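Local atomic coordinates of putative Xylose isomerase (PDB entry 3QXB), a protein that binds manganese and iron ions in a TIM barrel and is probably an isomerase. Residues 59-64 and 120-125; 245-250 and 256-261; 264-269 and 306-311. All blocks are in the same frame, centred on the assembly; numbering follows the deposited sequence.

Contact 1: 59-64 and 120-125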
loop_
_atom_site.group_PDB
_atom_site.type_symbol
_atom_site.label_atom_id
_atom_site.label_comp_id
_atom_site.label_asym_id
_atom_site.label_seq_id
_atom_site.Cartn_x
_atom_site.Cartn_y
_atom_site.Cartn_z
ATOM N N THR A 59 -1.627 -8.243 9.259
ATOM C CA THR A 59 -2.780 -8.029 10.101
ATOM C C THR A 59 -2.876 -6.524 10.447
ATOM O O THR A 59 -2.021 -5.996 11.174
ATOM C CB THR A 59 -2.748 -8.936 11.419
ATOM O OG1 THR A 59 -1.637 -8.614 12.208
ATOM C CG2 THR A 59 -2.744 -10.456 11.127
ATOM N N ASP A 60 -3.931 -5.869 9.927
ATOM C CA ASP A 60 -4.100 -4.429 10.014
ATOM C C ASP A 60 -4.406 -4.052 11.479
ATOM O O ASP A 60 -5.345 -4.565 12.072
ATOM C CB ASP A 60 -5.276 -3.986 9.116
ATOM C CG ASP A 60 -5.347 -2.483 8.901
ATOM O OD1 ASP A 60 -4.710 -1.705 9.673
ATOM O OD2 ASP A 60 -6.113 -2.068 7.979
ATOM N N PRO A 61 -3.603 -3.150 12.069
ATOM C CA PRO A 61 -3.862 -2.615 13.417
ATOM C C PRO A 61 -5.294 -2.085 13.574
ATOM O O PRO A 61 -5.894 -2.204 14.625
ATOM C CB PRO A 61 -2.828 -1.473 13.534
ATOM C CG PRO A 61 -1.653 -1.937 12.729
ATOM C CD PRO A 61 -2.332 -2.651 11.524
ATOM N N TRP A 62 -5.837 -1.507 12.527
ATOM C CA TRP A 62 -7.236 -1.017 12.515
ATOM C C TRP A 62 -8.328 -2.100 12.635
ATOM O O TRP A 62 -9.464 -1.807 13.005
ATOM C CB TRP A 62 -7.490 -0.170 11.281
ATOM C CG TRP A 62 -6.821 1.147 11.301
ATOM C CD1 TRP A 62 -5.826 1.554 10.497
ATOM C CD2 TRP A 62 -7.138 2.250 12.140
ATOM N NE1 TRP A 62 -5.463 2.839 10.795
ATOM C CE2 TRP A 62 -6.235 3.281 11.827
ATOM C CE3 TRP A 62 -8.045 2.441 13.189
ATOM C CZ2 TRP A 62 -6.258 4.514 12.470
ATOM C CZ3 TRP A 62 -8.050 3.650 13.841
ATOM C CH2 TRP A 62 -7.194 4.669 13.471
ATOM N N TRP A 63 -8.024 -3.338 12.304
ATOM C CA TRP A 63 -9.038 -4.409 12.409
ATOM C C TRP A 63 -9.589 -4.519 13.839
ATOM O O TRP A 63 -8.865 -4.236 14.777
ATOM C CB TRP A 63 -8.444 -5.744 12.002
ATOM C CG TRP A 63 -8.175 -5.913 10.547
ATOM C CD1 TRP A 63 -8.567 -5.089 9.503
ATOM C CD2 TRP A 63 -7.464 -6.994 9.953
ATOM N NE1 TRP A 63 -8.109 -5.602 8.313
ATOM C CE2 TRP A 63 -7.459 -6.782 8.563
ATOM C CE3 TRP A 63 -6.855 -8.149 10.463
ATOM C CZ2 TRP A 63 -6.852 -7.683 7.677
ATOM C CZ3 TRP A 63 -6.271 -9.036 9.587
ATOM C CH2 TRP A 63 -6.219 -8.776 8.220
ATOM N N PRO A 64 -10.843 -4.952 14.013
ATOM C CA PRO A 64 -11.359 -5.136 15.364
ATOM C C PRO A 64 -10.466 -6.065 16.164
ATOM O O PRO A 64 -9.915 -7.042 15.618
ATOM C CB PRO A 64 -12.772 -5.709 15.155
ATOM C CG PRO A 64 -13.145 -5.305 13.806
ATOM C CD PRO A 64 -11.897 -5.128 12.996
ATOM N N ILE A 120 0.580 -0.997 18.801
ATOM C CA ILE A 120 1.137 -1.376 20.090
ATOM C C ILE A 120 0.247 -2.448 20.776
ATOM O O ILE A 120 0.757 -3.432 21.302
ATOM C CB ILE A 120 1.266 -0.134 20.999
ATOM C CG1 ILE A 120 2.380 0.771 20.461
ATOM C CG2 ILE A 120 1.434 -0.542 22.468
ATOM C CD1 ILE A 120 2.407 2.218 21.023
ATOM N N ASP A 121 -1.072 -2.265 20.770
ATOM C CA ASP A 121 -1.987 -3.329 21.313
ATOM C C ASP A 121 -1.757 -4.692 20.654
ATOM O O ASP A 121 -1.545 -5.743 21.312
ATOM C CB ASP A 121 -3.440 -2.931 21.178
ATOM C CG ASP A 121 -3.830 -1.791 22.068
ATOM O OD1 ASP A 121 -3.158 -1.494 23.085
ATOM O OD2 ASP A 121 -4.822 -1.157 21.737
HETATM N N MSE A 122 -1.757 -4.689 19.340
HETATM C CA MSE A 122 -1.466 -5.936 18.574
HETATM C C MSE A 122 -0.086 -6.530 18.874
HETATM O O MSE A 122 0.121 -7.776 19.055
HETATM C CB MSE A 122 -1.585 -5.592 17.066
HETATM C CG MSE A 122 -1.568 -6.802 16.110
HETATM SE SE MSE A 122 -1.612 -6.111 14.288
HETATM C CE MSE A 122 0.167 -5.622 14.097
ATOM N N THR A 123 0.898 -5.656 18.964
ATOM C CA THR A 123 2.266 -6.135 19.265
ATOM C C THR A 123 2.334 -6.761 20.674
ATOM O O THR A 123 2.964 -7.810 20.858
ATOM C CB THR A 123 3.263 -4.984 19.096
ATOM O OG1 THR A 123 3.157 -4.451 17.756
ATOM C CG2 THR A 123 4.712 -5.470 19.403
ATOM N N ALA A 124 1.700 -6.142 21.671
ATOM C CA ALA A 124 1.667 -6.698 23.047
ATOM C C ALA A 124 0.923 -8.033 23.058
ATOM O O ALA A 124 1.300 -8.958 23.745
ATOM C CB ALA A 124 0.947 -5.722 24.015
ATOM N N ALA A 125 -0.133 -8.134 22.274
ATOM C CA ALA A 125 -0.915 -9.385 22.208
ATOM C C ALA A 125 -0.051 -10.523 21.698
ATOM O O ALA A 125 -0.149 -11.674 22.193
ATOM C CB ALA A 125 -2.180 -9.176 21.321
#

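Contact 2: 245-250 and 256-261. With EDO (1,2-ethanediol), chain K.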
loop_
_atom_site.group_PDB
_atom_site.type_symbol
_atom_site.label_atom_id
_atom_site.label_comp_id
_atom_site.label_asym_id
_atom_site.label_seq_id
_atom_site.Cartn_x
_atom_site.Cartn_y
_atom_site.Cartn_z
ATOM N N ILE A 245 17.599 -3.938 5.052
ATOM C CA ILE A 245 18.543 -4.092 3.962
ATOM C C ILE A 245 17.749 -4.437 2.694
ATOM O O ILE A 245 16.761 -5.140 2.745
ATOM C CB ILE A 245 19.656 -5.123 4.285
ATOM C CG1 ILE A 245 19.107 -6.528 4.532
ATOM C CG2 ILE A 245 20.562 -4.646 5.490
ATOM C CD1 ILE A 245 20.222 -7.603 4.646
ATOM N N GLN A 246 18.235 -3.940 1.557
ATOM C CA GLN A 246 17.665 -4.185 0.235
ATOM C C GLN A 246 18.744 -3.879 -0.789
ATOM O O GLN A 246 19.760 -3.252 -0.468
ATOM C CB GLN A 246 16.488 -3.256 -0.032
ATOM C CG GLN A 246 16.743 -1.821 0.495
ATOM C CD GLN A 246 15.980 -0.772 -0.286
ATOM O OE1 GLN A 246 16.058 -0.726 -1.527
ATOM N NE2 GLN A 246 15.266 0.097 0.421
ATOM N N GLN A 247 18.524 -4.335 -2.013
ATOM C CA GLN A 247 19.394 -4.014 -3.116
ATOM C C GLN A 247 18.771 -2.833 -3.831
ATOM O O GLN A 247 17.536 -2.680 -3.886
ATOM C CB GLN A 247 19.612 -5.240 -4.031
ATOM C CG GLN A 247 20.611 -5.109 -5.140
ATOM C CD GLN A 247 22.019 -4.720 -4.708
ATOM O OE1 GLN A 247 22.248 -3.591 -4.316
ATOM N NE2 GLN A 247 22.980 -5.638 -4.868
ATOM N N THR A 248 19.638 -1.949 -4.307
ATOM C CA THR A 248 19.179 -0.730 -4.927
ATOM C C THR A 248 20.267 -0.181 -5.849
ATOM O O THR A 248 21.433 -0.525 -5.690
ATOM C CB THR A 248 18.831 0.316 -3.844
ATOM O OG1 THR A 248 18.411 1.527 -4.462
ATOM C CG2 THR A 248 20.058 0.576 -2.928
ATOM N N ASP A 249 19.874 0.651 -6.813
ATOM C CA ASP A 249 20.841 1.407 -7.608
ATOM C C ASP A 249 21.020 2.805 -7.044
ATOM O O ASP A 249 21.791 3.592 -7.568
ATOM C CB ASP A 249 20.426 1.472 -9.093
ATOM C CG ASP A 249 19.099 2.160 -9.291
ATOM O OD1 ASP A 249 18.468 2.550 -8.280
ATOM O OD2 ASP A 249 18.669 2.285 -10.438
ATOM N N GLY A 250 20.283 3.134 -5.994
ATOM C CA GLY A 250 20.426 4.428 -5.371
ATOM C C GLY A 250 19.697 5.552 -6.078
ATOM O O GLY A 250 19.854 6.694 -5.681
ATOM N N TRP A 256 14.955 -4.016 -4.107
ATOM C CA TRP A 256 15.301 -5.170 -4.895
ATOM C C TRP A 256 15.851 -6.238 -3.991
ATOM O O TRP A 256 16.339 -5.966 -2.889
ATOM C CB TRP A 256 16.315 -4.868 -6.004
ATOM C CG TRP A 256 15.796 -4.013 -7.122
ATOM C CD1 TRP A 256 14.504 -3.917 -7.573
ATOM C CD2 TRP A 256 16.564 -3.132 -7.941
ATOM N NE1 TRP A 256 14.422 -3.007 -8.587
ATOM C CE2 TRP A 256 15.673 -2.510 -8.839
ATOM C CE3 TRP A 256 17.914 -2.787 -7.985
ATOM C CZ2 TRP A 256 16.101 -1.571 -9.796
ATOM C CZ3 TRP A 256 18.345 -1.866 -8.947
ATOM C CH2 TRP A 256 17.436 -1.279 -9.842
ATOM N N SER A 257 15.772 -7.472 -4.470
ATOM C CA SER A 257 16.408 -8.570 -3.764
ATOM C C SER A 257 17.893 -8.687 -4.160
ATOM O O SER A 257 18.356 -8.025 -5.086
ATOM C CB SER A 257 15.663 -9.844 -4.078
ATOM O OG SER A 257 16.243 -10.466 -5.188
ATOM N N PHE A 258 18.635 -9.532 -3.450
ATOM C CA PHE A 258 20.050 -9.674 -3.664
ATOM C C PHE A 258 20.455 -10.629 -4.798
ATOM O O PHE A 258 21.640 -10.923 -4.996
ATOM C CB PHE A 258 20.749 -9.965 -2.334
ATOM C CG PHE A 258 20.611 -8.838 -1.347
ATOM C CD1 PHE A 258 21.502 -7.786 -1.349
ATOM C CD2 PHE A 258 19.524 -8.794 -0.466
ATOM C CE1 PHE A 258 21.363 -6.753 -0.472
ATOM C CE2 PHE A 258 19.377 -7.767 0.399
ATOM C CZ PHE A 258 20.276 -6.742 0.406
ATOM N N THR A 259 19.486 -11.073 -5.589
ATOM C CA THR A 259 19.812 -11.616 -6.913
ATOM C C THR A 259 19.958 -10.499 -7.988
ATOM O O THR A 259 20.371 -10.779 -9.121
ATOM C CB THR A 259 18.766 -12.630 -7.381
ATOM O OG1 THR A 259 17.539 -11.934 -7.649
ATOM C CG2 THR A 259 18.537 -13.740 -6.308
ATOM N N GLN A 260 19.602 -9.259 -7.643
ATOM C CA GLN A 260 19.662 -8.131 -8.564
ATOM C C GLN A 260 20.975 -7.320 -8.451
ATOM O O GLN A 260 21.548 -7.211 -7.361
ATOM C CB GLN A 260 18.493 -7.194 -8.312
ATOM C CG GLN A 260 17.139 -7.824 -8.546
ATOM C CD GLN A 260 17.060 -8.476 -9.901
ATOM O OE1 GLN A 260 17.058 -9.698 -10.004
ATOM N NE2 GLN A 260 17.045 -7.666 -10.953
ATOM N N PRO A 261 21.453 -6.762 -9.582
ATOM C CA PRO A 261 22.606 -5.878 -9.514
ATOM C C PRO A 261 22.260 -4.553 -8.835
ATOM O O PRO A 261 21.123 -4.098 -8.880
ATOM C CB PRO A 261 23.018 -5.669 -10.988
ATOM C CG PRO A 261 22.075 -6.396 -11.811
ATOM C CD PRO A 261 21.030 -7.047 -10.961
HETATM C C1 EDO K . 12.135 -7.986 -6.844
HETATM O O1 EDO K . 11.233 -7.145 -7.520
HETATM C C2 EDO K . 13.475 -7.494 -7.322
HETATM O O2 EDO K . 14.419 -8.014 -6.436
HETATM O O HOH W 1 23.103 -8.518 -5.086
#

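Contact 3: 264-269 and 306-311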
loop_
_atom_site.group_PDB
_atom_site.type_symbol
_atom_site.label_atom_id
_atom_site.label_comp_id
_atom_site.label_asym_id
_atom_site.label_seq_id
_atom_site.Cartn_x
_atom_site.Cartn_y
_atom_site.Cartn_z
ATOM N N VAL A 264 24.344 -2.091 -3.195
ATOM C CA VAL A 264 24.315 -2.685 -1.859
ATOM C C VAL A 264 24.569 -4.176 -2.010
ATOM O O VAL A 264 23.654 -5.006 -1.999
ATOM C CB VAL A 264 22.980 -2.414 -1.129
ATOM C CG1 VAL A 264 22.984 -3.054 0.265
ATOM C CG2 VAL A 264 22.765 -0.917 -1.039
ATOM N N THR A 265 25.836 -4.499 -2.157
ATOM C CA THR A 265 26.284 -5.868 -2.296
ATOM C C THR A 265 26.322 -6.533 -0.920
ATOM O O THR A 265 26.522 -5.869 0.083
ATOM C CB THR A 265 27.703 -5.917 -2.953
ATOM O OG1 THR A 265 28.674 -5.435 -2.036
ATOM C CG2 THR A 265 27.754 -5.061 -4.234
ATOM N N PRO A 266 26.094 -7.847 -0.862
ATOM C CA PRO A 266 26.234 -8.579 0.395
ATOM C C PRO A 266 27.529 -8.314 1.134
ATOM O O PRO A 266 27.507 -8.154 2.353
ATOM C CB PRO A 266 26.182 -10.034 -0.037
ATOM C CG PRO A 266 25.275 -10.003 -1.239
ATOM C CD PRO A 266 25.564 -8.702 -1.944
ATOM N N GLN A 267 28.642 -8.259 0.409
ATOM C CA GLN A 267 29.941 -7.997 1.042
ATOM C C GLN A 267 30.078 -6.595 1.643
ATOM O O GLN A 267 30.795 -6.425 2.636
ATOM C CB GLN A 267 31.107 -8.222 0.063
ATOM C CG GLN A 267 32.469 -8.237 0.783
ATOM C CD GLN A 267 32.569 -9.332 1.832
ATOM O OE1 GLN A 267 32.117 -10.454 1.611
ATOM N NE2 GLN A 267 33.162 -9.016 2.979
ATOM N N ARG A 268 29.458 -5.600 1.007
ATOM C CA ARG A 268 29.469 -4.237 1.526
ATOM C C ARG A 268 28.717 -4.183 2.881
ATOM O O ARG A 268 29.190 -3.584 3.847
ATOM C CB ARG A 268 28.867 -3.279 0.489
ATOM C CG ARG A 268 28.606 -1.868 1.000
ATOM C CD ARG A 268 27.723 -1.061 0.053
ATOM N NE ARG A 268 27.685 0.341 0.461
ATOM C CZ ARG A 268 27.264 1.366 -0.277
ATOM N NH1 ARG A 268 26.843 1.206 -1.525
ATOM N NH2 ARG A 268 27.288 2.590 0.247
ATOM N N LEU A 269 27.558 -4.825 2.936
ATOM C CA LEU A 269 26.826 -5.002 4.187
ATOM C C LEU A 269 27.675 -5.695 5.255
ATOM O O LEU A 269 27.743 -5.215 6.370
ATOM C CB LEU A 269 25.506 -5.765 3.970
ATOM C CG LEU A 269 24.389 -5.163 3.095
ATOM C CD1 LEU A 269 23.253 -6.188 2.968
ATOM C CD2 LEU A 269 23.828 -3.841 3.690
ATOM N N VAL A 306 18.597 -14.791 0.045
ATOM C CA VAL A 306 19.145 -15.131 1.361
ATOM C C VAL A 306 20.483 -15.945 1.238
ATOM O O VAL A 306 21.437 -15.723 2.000
ATOM C CB VAL A 306 18.103 -15.851 2.268
ATOM C CG1 VAL A 306 18.698 -16.182 3.595
ATOM C CG2 VAL A 306 16.883 -14.952 2.492
ATOM N N LYS A 307 20.567 -16.865 0.286
ATOM C CA LYS A 307 21.848 -17.552 0.019
ATOM C C LYS A 307 22.955 -16.559 -0.329
ATOM O O LYS A 307 24.064 -16.709 0.153
ATOM C CB LYS A 307 21.736 -18.606 -1.082
ATOM C CG LYS A 307 21.356 -20.004 -0.608
ATOM C CD LYS A 307 21.442 -21.041 -1.774
ATOM C CE LYS A 307 20.231 -21.992 -1.749
ATOM N N ALA A 308 22.631 -15.538 -1.132
ATOM C CA ALA A 308 23.604 -14.521 -1.535
ATOM C C ALA A 308 24.087 -13.755 -0.311
ATOM O O ALA A 308 25.283 -13.527 -0.159
ATOM C CB ALA A 308 22.995 -13.553 -2.571
ATOM N N LEU A 309 23.163 -13.379 0.571
ATOM C CA LEU A 309 23.509 -12.647 1.802
ATOM C C LEU A 309 24.381 -13.493 2.731
ATOM O O LEU A 309 25.408 -13.023 3.266
ATOM C CB LEU A 309 22.249 -12.189 2.538
ATOM C CG LEU A 309 21.486 -10.984 1.986
ATOM C CD1 LEU A 309 20.076 -10.903 2.618
ATOM C CD2 LEU A 309 22.280 -9.684 2.168
ATOM N N LYS A 310 24.004 -14.755 2.912
ATOM C CA LYS A 310 24.824 -15.666 3.756
ATOM C C LYS A 310 26.224 -15.952 3.200
ATOM O O LYS A 310 27.111 -16.325 3.965
ATOM C CB LYS A 310 24.092 -16.990 3.986
ATOM C CG LYS A 310 22.899 -16.873 4.944
ATOM C CD LYS A 310 22.049 -18.116 4.891
ATOM C CE LYS A 310 21.154 -18.251 6.104
ATOM N NZ LYS A 310 20.552 -19.616 6.067
ATOM N N ALA A 311 26.408 -15.745 1.896
ATOM C CA ALA A 311 27.661 -15.965 1.199
ATOM C C ALA A 311 28.728 -14.902 1.468
ATOM O O ALA A 311 29.886 -15.095 1.111
ATOM C CB ALA A 311 27.371 -16.081 -0.362
#

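Contact 1: 59-64 and 120-125
Met122, a selenomethionine here, reaches from helix 106-125 to Thr59 and Pro61 in the loop 59-64. From CB the chain runs outward: CG lies anti to the backbone N (chi1 -170°) and SE continues the extended line, which carries the selenium across to the loop. SE meets the backbone O of Thr59 at 3.1 Å, with that oxygen close to the prolongation of the CG-SE bond (CG-SE...O about 160°). A second oxygen, OG1 of Thr59, stands 3.3 Å from the same SE. No hydrogen bond links the two segments, and the polar tie of OG1 is instead with the hydroxyl of Tyr54. A bend at the last torsion (chi3 79°) turns the methyl CE aside, to 3.7 Å from Thr59 O, and brings it against the ring of Pro61, whose CG is 4.3 Å away. The loop joins barrel strand 51-55 to the outer helix 65-81, so the selenomethionine fastens a beta-alpha connection of the TIM barrel to the outer helix preceding strand 130-133. The loop is shaped by a type I turn from Asp60 to Trp63 and an Asx turn, in which Asp60 OD1 takes the N-H of Trp62 at 3.1 Å from well above the carboxylate plane. The indole of Trp63 lies with one face under Asp60 N, which sits 3.6 Å above the centre of the ring. Arg118 of helix 106-125 donates to the carbonyls of Pro61 and Trp63, while Trp62 and Trp63 meet Trp63 and Trp62 of the second subunit edge-to-face.

Contact 2: 245-250 and 256-261
Gln247 and Trp256 form a single antiparallel bridge, a hydrogen-bonded pair. Gln247 N gives a nearly straight bond to Trp256 O (2.9 Å), while the return bond from Trp256 N to Gln247 O, equally long, is more bent. Beyond the bridge Gln247 is folded over residues 256-261. Its CG is anti to the backbone N (chi1 -174°) and rests 3.2 Å from Gln260 O; a turn at chi2 (57°) then curls the amide back. NE2 makes a weak bond to Gln260 O and donates to a water that also serves the carbonyls of Phe258 and Gln260. OE1 receives Thr248 N in the carbonyl plane, on a lone pair, and Val264 N as well, so the amide is held at both ends. Trp256 brings its six-membered ring to Thr248 and Asp249: CZ3 comes 3.6 Å from Asp249 N, and CH2 lies 3.8 Å from Asp249 OD2, the carboxylate being turned 57° from the indole. That carboxylate has its salt bridge with Arg254. With the indole cut back to an alanine here, Thr248 and Asp249 would lose their packing partner, and a gap would probably open beside their backbone. Phe258 brings CZ to Gln246 C (3.5 Å), with Gln247 N over one face of the ring and Ile245 C at its edge. Gln246, pointing the other way, bonds through NE2 to the metal ligands Asp213 and Asp253, while OE1 accepts the backbone N of His255, consistent with a second-shell role. The hairpin-like loop follows barrel strand 240-245, whose Ile245 pairs with Phe284 and Glu286 at the next strand; Phe258 packs on Leu269 of helix 266-275 and Leu309 of helix 295-310.

Contact 3: 264-269 and 306-311
Leu269 and Leu309 both carry CG anti to their carbonyl carbon, beside the backbone N (chi1 -63° and -76°), which turns the two side chains into the groove between their helices. Each chain is extended through CD1, yet different branches do the touching: the outstretched CD1 of Leu269 meets the side branch CD2 of Leu309 at 3.7 Å, the chains passing at a slant rather than end to end. Beside this pair, Pro266 meets the other helix. Its CB and CG rest against the backbone there, 3.6 Å and 3.7 Å from Ala308 O. The same CG lies 4.4 Å from Ala308 CB, and CB comes within 4.5 Å of Leu309 CD2, so the proline fits beside both residues. The short side chain of Ala308 is consistent with this close approach. Helices 266-275 and 295-310 are successive outer helices of the TIM barrel, joined through strand 283-285; the contact pairs the first turn of one with the last turns of the other. Pro266 occupies the first helical position, where its missing N-H costs nothing, directly after the N-cap Thr265. The cap is made by Thr265 OG1, which accepts Arg268 N at 3.1 Å with an N-H...O angle of 150°. Inward, Leu269 and Leu309 both pack on Ile245 of strand 240-245, and Leu309 also reaches Leu22 of strand 22-25, so the pair lies between the helices and the barrel wall. Gln267 OE1 accepts the backbone N of Ser313, a further tie between the first helix and the chain beyond the second.

Overall arrangement
Contacts 2 and 3 are neighbours, their centres about 10 Å apart, and follow each other along the chain: the loop of contact 2 runs on into the helix of contact 3. They touch directly around Val264, whose O lies 3.3 Å from Phe258 CE1, while Val264 CG1 packs 3.3 Å from Gln246 O. Contact 1 lies on the opposite side of the chain's centre, its centre about 31 Å from that of contact 2 and about 33 Å from that of contact 3, next to the second subunit. Contact 2 is nearest the metals: the Gln246 side chain is about 4 Å from the bound manganese and iron, against about 12 Å for Leu269 of contact 3.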